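PDB 3ZBH: ESXA from Geobacillus thermodenitrificans, which is of unknown function but, as a WXG100 (ESAT-6) family protein, is probably a small helical-hairpin substrate of a type VII secretion system. Local coordinates for residues 22-25 and 26-29; 60-63 and 64-68; 83-86 and 87-91. All blocks are in the same frame, centred on the assembly; numbering follows the deposited sequence.

Contact 1 (22-25 and 26-29)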
# COMPACT_ATOMS: atom_id res chain seq x y z
N ASN B 22 -0.46 1.94 -12.96
CA ASN B 22 -0.10 0.50 -13.09
C ASN B 22 1.05 0.11 -12.18
O ASN B 22 1.04 -0.97 -11.60
CB ASN B 22 0.21 0.12 -14.53
CG ASN B 22 -0.99 0.24 -15.43
OD1 ASN B 22 -0.85 0.65 -16.58
ND2 ASN B 22 -2.18 -0.09 -14.93
N VAL B 23 2.03 0.99 -12.04
CA VAL B 23 3.08 0.77 -11.06
C VAL B 23 2.51 0.64 -9.64
O VAL B 23 2.86 -0.29 -8.88
CB VAL B 23 4.16 1.90 -11.12
CG1 VAL B 23 5.06 1.87 -9.88
CG2 VAL B 23 4.96 1.81 -12.41
N GLU B 24 1.64 1.56 -9.24
CA GLU B 24 1.13 1.51 -7.88
C GLU B 24 0.23 0.29 -7.67
O GLU B 24 0.21 -0.28 -6.58
CB GLU B 24 0.47 2.83 -7.44
CG GLU B 24 1.39 4.06 -7.42
CD GLU B 24 2.71 3.90 -6.64
OE1 GLU B 24 2.89 2.94 -5.84
OE2 GLU B 24 3.61 4.73 -6.83
N SER B 25 -0.47 -0.17 -8.71
CA SER B 25 -1.23 -1.40 -8.57
C SER B 25 -0.26 -2.57 -8.22
O SER B 25 -0.56 -3.34 -7.31
CB SER B 25 -2.00 -1.75 -9.84
OG SER B 25 -2.61 -3.02 -9.66
N SER B 26 0.86 -2.67 -8.93
CA SER B 26 1.88 -3.71 -8.64
C SER B 26 2.43 -3.63 -7.24
O SER B 26 2.57 -4.65 -6.56
CB SER B 26 3.06 -3.62 -9.62
OG SER B 26 2.58 -3.68 -10.94
N ASN B 27 2.77 -2.41 -6.80
CA ASN B 27 3.18 -2.20 -5.43
C ASN B 27 2.18 -2.68 -4.38
O ASN B 27 2.61 -3.20 -3.35
CB ASN B 27 3.55 -0.73 -5.17
CG ASN B 27 4.74 -0.27 -5.99
OD1 ASN B 27 5.58 -1.06 -6.37
ND2 ASN B 27 4.79 1.01 -6.29
N VAL B 28 0.87 -2.51 -4.63
CA VAL B 28 -0.17 -3.01 -3.73
C VAL B 28 -0.17 -4.54 -3.63
O VAL B 28 -0.17 -5.08 -2.51
CB VAL B 28 -1.61 -2.49 -4.09
CG1 VAL B 28 -2.72 -3.21 -3.29
CG2 VAL B 28 -1.69 -1.00 -3.82
N THR B 29 -0.17 -5.26 -4.76
CA THR B 29 -0.21 -6.72 -4.68
C THR B 29 1.10 -7.31 -4.15
O THR B 29 1.07 -8.27 -3.35
CB THR B 29 -0.64 -7.42 -6.00
OG1 THR B 29 0.17 -6.94 -7.06
CG2 THR B 29 -2.15 -7.13 -6.29
O HOH W 1 -0.06 -3.32 -12.57
O HOH W 2 -1.26 -5.60 -9.22
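Glu-24 and Asn-27 both set CG anti to their own carbonyl carbon (chi1 near -60° in both), and a bend at chi2 of Glu-24 brings its carboxylate to the amide of Asn-27. The two side chains then meet three residues apart. Asn-27 ND2 donates to Glu-24 OE1 at 2.7 Å, with an N-H...O angle of 163°. The oxygen lies close to the amide plane of Asn-27. The amide nitrogen comes to OE1 from above the carboxylate plane, and the two flat groups are turned 58° apart. Val-23 runs side by side with Asn-27, and its CG1 packs 3.7 Å from Asn-27 ND2. The other carboxylate oxygen, Glu-24 OE2, forms a salt bridge with Arg-34 of the second subunit.

The backbone holds a regular alpha-helical pattern. Asn-27 N bonds to Val-23 O at 3.0 Å, and Val-28 N bonds to Glu-24 O. Val-28 CG2 rests 3.4 Å from Glu-24 O.

Water takes part on another side of the helix. Water 1 donates to Asn-22 O at 2.8 Å and accepts from Ser-26 OG. That carbonyl also receives Ser-26 N. Water 2 joins Ser-25 OG and Thr-29 OG1, each at 2.9 Å. Ser-25 OG also bonds to Ala-69 O of helix 48-95, which ties this face to the other arm of the hairpin.

Ser-25 thus faces helix 48-95, Glu-24 and Asn-27 meet the second subunit, and Val-28 touches both. The carboxylate is held by the amide of its own helix and by a charge from the second subunit. This pairing probably favours its ionised form and limits its rotation.

Contact 2 (60-63 and 64-68). With ACT (acetate ion), chain L.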
# COMPACT_ATOMS: atom_id res chain seq x y z
N GLU B 60 -9.39 -8.47 7.78
CA GLU B 60 -10.48 -7.52 7.55
C GLU B 60 -10.11 -6.44 6.52
O GLU B 60 -10.96 -5.96 5.77
CB GLU B 60 -10.90 -6.87 8.88
CG GLU B 60 -12.29 -6.26 8.89
CD GLU B 60 -12.29 -4.76 8.65
OE1 GLU B 60 -11.62 -4.03 9.42
OE2 GLU B 60 -12.97 -4.30 7.70
N LEU B 61 -8.84 -6.07 6.47
CA LEU B 61 -8.40 -4.98 5.63
C LEU B 61 -7.91 -5.43 4.26
O LEU B 61 -7.95 -4.68 3.29
CB LEU B 61 -7.28 -4.21 6.32
CG LEU B 61 -7.66 -3.49 7.61
CD1 LEU B 61 -6.41 -2.94 8.27
CD2 LEU B 61 -8.67 -2.38 7.33
N ARG B 62 -7.43 -6.66 4.20
CA ARG B 62 -6.84 -7.20 2.98
C ARG B 62 -7.75 -7.05 1.75
O ARG B 62 -7.26 -6.68 0.69
CB ARG B 62 -6.43 -8.65 3.20
CG ARG B 62 -5.42 -9.18 2.18
CD ARG B 62 -5.27 -10.69 2.39
NE ARG B 62 -4.37 -11.30 1.43
CZ ARG B 62 -4.74 -11.78 0.24
NH1 ARG B 62 -6.02 -11.71 -0.16
NH2 ARG B 62 -3.83 -12.31 -0.56
N PRO B 63 -9.07 -7.34 1.87
CA PRO B 63 -9.84 -7.28 0.64
C PRO B 63 -9.91 -5.86 0.04
O PRO B 63 -10.10 -5.72 -1.18
CB PRO B 63 -11.25 -7.72 1.06
CG PRO B 63 -11.09 -8.42 2.36
CD PRO B 63 -9.82 -7.94 3.00
N SER B 64 -9.74 -4.83 0.87
CA SER B 64 -9.81 -3.47 0.38
C SER B 64 -8.53 -3.13 -0.38
O SER B 64 -8.54 -2.28 -1.26
CB SER B 64 -10.01 -2.51 1.55
OG SER B 64 -11.32 -2.67 2.06
N PHE B 65 -7.42 -3.77 -0.01
CA PHE B 65 -6.20 -3.65 -0.80
C PHE B 65 -6.36 -4.29 -2.18
O PHE B 65 -5.87 -3.75 -3.16
CB PHE B 65 -4.96 -4.21 -0.04
CG PHE B 65 -4.42 -3.27 1.01
CD1 PHE B 65 -5.18 -2.89 2.10
CD2 PHE B 65 -3.14 -2.72 0.88
CE1 PHE B 65 -4.69 -1.99 3.05
CE2 PHE B 65 -2.65 -1.84 1.82
CZ PHE B 65 -3.42 -1.46 2.91
N GLU B 66 -7.05 -5.43 -2.26
CA GLU B 66 -7.26 -6.04 -3.58
C GLU B 66 -8.18 -5.15 -4.41
O GLU B 66 -8.01 -5.02 -5.59
CB GLU B 66 -7.86 -7.45 -3.46
CG GLU B 66 -6.94 -8.45 -2.73
CD GLU B 66 -5.53 -8.56 -3.34
OE1 GLU B 66 -5.33 -8.30 -4.55
OE2 GLU B 66 -4.59 -8.90 -2.58
N LYS B 67 -9.15 -4.51 -3.75
CA LYS B 67 -10.01 -3.57 -4.48
C LYS B 67 -9.22 -2.37 -4.99
O LYS B 67 -9.49 -1.84 -6.05
CB LYS B 67 -11.16 -3.10 -3.58
CG LYS B 67 -12.29 -4.10 -3.41
CD LYS B 67 -13.13 -3.72 -2.21
CE LYS B 67 -14.11 -4.79 -1.76
NZ LYS B 67 -15.27 -4.84 -2.68
N MET B 68 -8.26 -1.90 -4.20
CA MET B 68 -7.43 -0.79 -4.65
C MET B 68 -6.62 -1.21 -5.87
O MET B 68 -6.47 -0.46 -6.82
CB MET B 68 -6.51 -0.32 -3.53
CG MET B 68 -5.66 0.88 -3.91
SD MET B 68 -6.64 2.41 -4.00
CE MET B 68 -6.66 2.84 -2.26
C ACT L . -6.25 -13.24 -3.44
O ACT L . -6.23 -12.00 -3.57
OXT ACT L . -5.39 -13.84 -2.77
CH3 ACT L . -7.33 -14.01 -4.14
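Arg-62 and Glu-66 lie one helical turn apart, and their flat ends are inclined by 37°. The Arg-62 chain is extended from CG to NE. The Glu-66 chain folds back at chi2 (-54°), which carries OE2 over one face of the guanidinium, offset toward its rim. Arg-62 NH1 is 4.0 Å from Glu-66 OE2. This is a long salt bridge of charges alone, since no N-H points at the oxygen.

An acetate, probably from the crystallisation liquor, sits at the guanidinium edge, near its plane. Arg-62 NH2 donates to acetate OXT at 3.1 Å, and NH1 makes a weak bond to acetate O. The stronger partner of the guanidinium is Asp-36 of helix 11-45, which forms a salt bridge with NH2.

The Phe-65 ring has Leu-61 O at its edge, with CD1 3.5 Å from that oxygen, and stacks on Phe-65 of the second subunit. Leu-61 packs on Met-68 of that subunit.

Lys-67 lays its chain over the proline carbonyl, with CG 3.5 Å from Pro-63 O. Pro-63 has no N-H to give to the turn before, and the helix is kinked there. Ser-64 N bonds to Leu-61 O at 3.0 Å, from above the carbonyl plane. Farther on, sound i to i+4 bonds run from Glu-66 N to Arg-62 O and from Lys-67 N to Pro-63 O.

Aromatic and aliphatic groups therefore face the dimer partner, while charges gather elsewhere on the helix. Acetate O also lies 3.5 Å from Glu-66 CD. Arg-62 probably offsets the closeness of these two carboxylates, and Asp-36 would partly balance its charge.

Contact 3 (83-86 and 87-91); sequences ATIL and EDTDQ
Ile-85 O is gripped twice by Thr-89. The hydroxyl OG1 donates to it at 2.8 Å and the backbone N at 2.9 Å. The two donors reach the carbonyl from opposite faces of its plane, with OG1 40° out of it. OG1 can fold back because it lies anti to its own carbonyl carbon (chi1 -60°). Ile-85 CG2 comes within 4.0 Å of this hydroxyl as the two side chains cross. A valine at Thr-89 would probably leave Ile-85 O with the backbone N-H as its one donor from this turn.

Thr-84 and Asp-88 run side by side, with Thr-84 CG2 3.9 Å from Asp-88 OD2. Leu-86 CD1 packs 4.0 Å from Asp-90 OD1. Asp-90 N closes its turn on Leu-86 O at 2.8 Å. Glu-87 is directed to the other arm of the hairpin, where OE1 forms a salt bridge with Arg-15 of helix 11-45.

This is a surface part of helix 48-95 near the C terminus. Three acidic side chains follow closely along it. Arg-15 probably offsets the charge of Glu-87, and the Thr-89 hydroxyl gives its proton to Ile-85 O, within its own helix.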
# COMPACT_ATOMS: atom_id res chain seq x y z
N ALA B 83 -5.36 8.62 -23.62
CA ALA B 83 -4.17 9.16 -24.24
C ALA B 83 -4.18 8.88 -25.77
O ALA B 83 -3.84 9.76 -26.55
CB ALA B 83 -2.91 8.63 -23.56
N THR B 84 -4.63 7.70 -26.17
CA THR B 84 -4.76 7.38 -27.59
C THR B 84 -5.79 8.26 -28.26
O THR B 84 -5.56 8.74 -29.37
CB THR B 84 -5.08 5.90 -27.82
OG1 THR B 84 -4.06 5.14 -27.18
CG2 THR B 84 -5.13 5.54 -29.35
N ILE B 85 -6.91 8.48 -27.56
CA ILE B 85 -7.98 9.37 -28.08
C ILE B 85 -7.47 10.78 -28.26
O ILE B 85 -7.74 11.42 -29.29
CB ILE B 85 -9.22 9.32 -27.18
CG1 ILE B 85 -9.97 8.00 -27.49
CG2 ILE B 85 -10.10 10.57 -27.37
CD1 ILE B 85 -11.03 7.60 -26.46
N LEU B 86 -6.72 11.25 -27.28
CA LEU B 86 -6.14 12.59 -27.37
C LEU B 86 -5.10 12.76 -28.50
O LEU B 86 -5.14 13.76 -29.23
CB LEU B 86 -5.55 13.02 -26.02
CG LEU B 86 -5.01 14.45 -25.87
CD1 LEU B 86 -6.10 15.49 -26.15
CD2 LEU B 86 -4.51 14.61 -24.44
N GLU B 87 -4.20 11.80 -28.64
CA GLU B 87 -3.23 11.80 -29.76
C GLU B 87 -3.93 11.84 -31.13
O GLU B 87 -3.56 12.63 -32.04
CB GLU B 87 -2.34 10.56 -29.60
CG GLU B 87 -1.25 10.34 -30.64
CD GLU B 87 -0.37 9.19 -30.19
OE1 GLU B 87 -0.84 8.04 -30.15
OE2 GLU B 87 0.76 9.45 -29.77
N ASP B 88 -5.00 11.05 -31.24
CA ASP B 88 -5.79 11.00 -32.45
C ASP B 88 -6.46 12.33 -32.71
O ASP B 88 -6.35 12.89 -33.81
CB ASP B 88 -6.83 9.89 -32.34
CG ASP B 88 -6.22 8.53 -32.53
OD1 ASP B 88 -5.05 8.47 -32.97
OD2 ASP B 88 -6.90 7.52 -32.24
N THR B 89 -7.12 12.85 -31.69
CA THR B 89 -7.78 14.15 -31.77
C THR B 89 -6.78 15.22 -32.21
O THR B 89 -7.04 15.96 -33.17
CB THR B 89 -8.38 14.52 -30.41
OG1 THR B 89 -9.36 13.53 -30.02
CG2 THR B 89 -9.03 15.92 -30.47
N ASP B 90 -5.63 15.27 -31.55
CA ASP B 90 -4.60 16.23 -31.96
C ASP B 90 -4.11 16.08 -33.41
O ASP B 90 -3.91 17.08 -34.10
CB ASP B 90 -3.42 16.22 -30.97
CG ASP B 90 -3.76 16.82 -29.62
OD1 ASP B 90 -4.87 17.39 -29.48
OD2 ASP B 90 -2.91 16.72 -28.68
N GLN B 91 -3.93 14.85 -33.87
CA GLN B 91 -3.46 14.53 -35.25
C GLN B 91 -4.49 14.83 -36.31
O GLN B 91 -4.16 15.30 -37.42
CB GLN B 91 -3.09 13.05 -35.37
CG GLN B 91 -1.66 12.70 -35.01
CD GLN B 91 -1.44 11.20 -34.84
OE1 GLN B 91 -0.49 10.77 -34.18
NE2 GLN B 91 -2.32 10.40 -35.43

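From the N terminus, helix 11-45 comes first and carries contact 1. A short turn then leads into helix 48-95, which carries contact 2 and, farther on, contact 3. Each contact is local to its helix and closes no long loop. The three follow in series, and none nests in or crosses another. Contacts 1 and 2 touch across the hairpin, where Val-28 CG1 packs 3.2 Å from Phe-65 O. Both also meet the second subunit, so this is where the two helices of the hairpin and the second subunit come together. Contact 3 lies about 35 Å from contact 2, centre to centre, and touches the beginning of helix 11-45 instead.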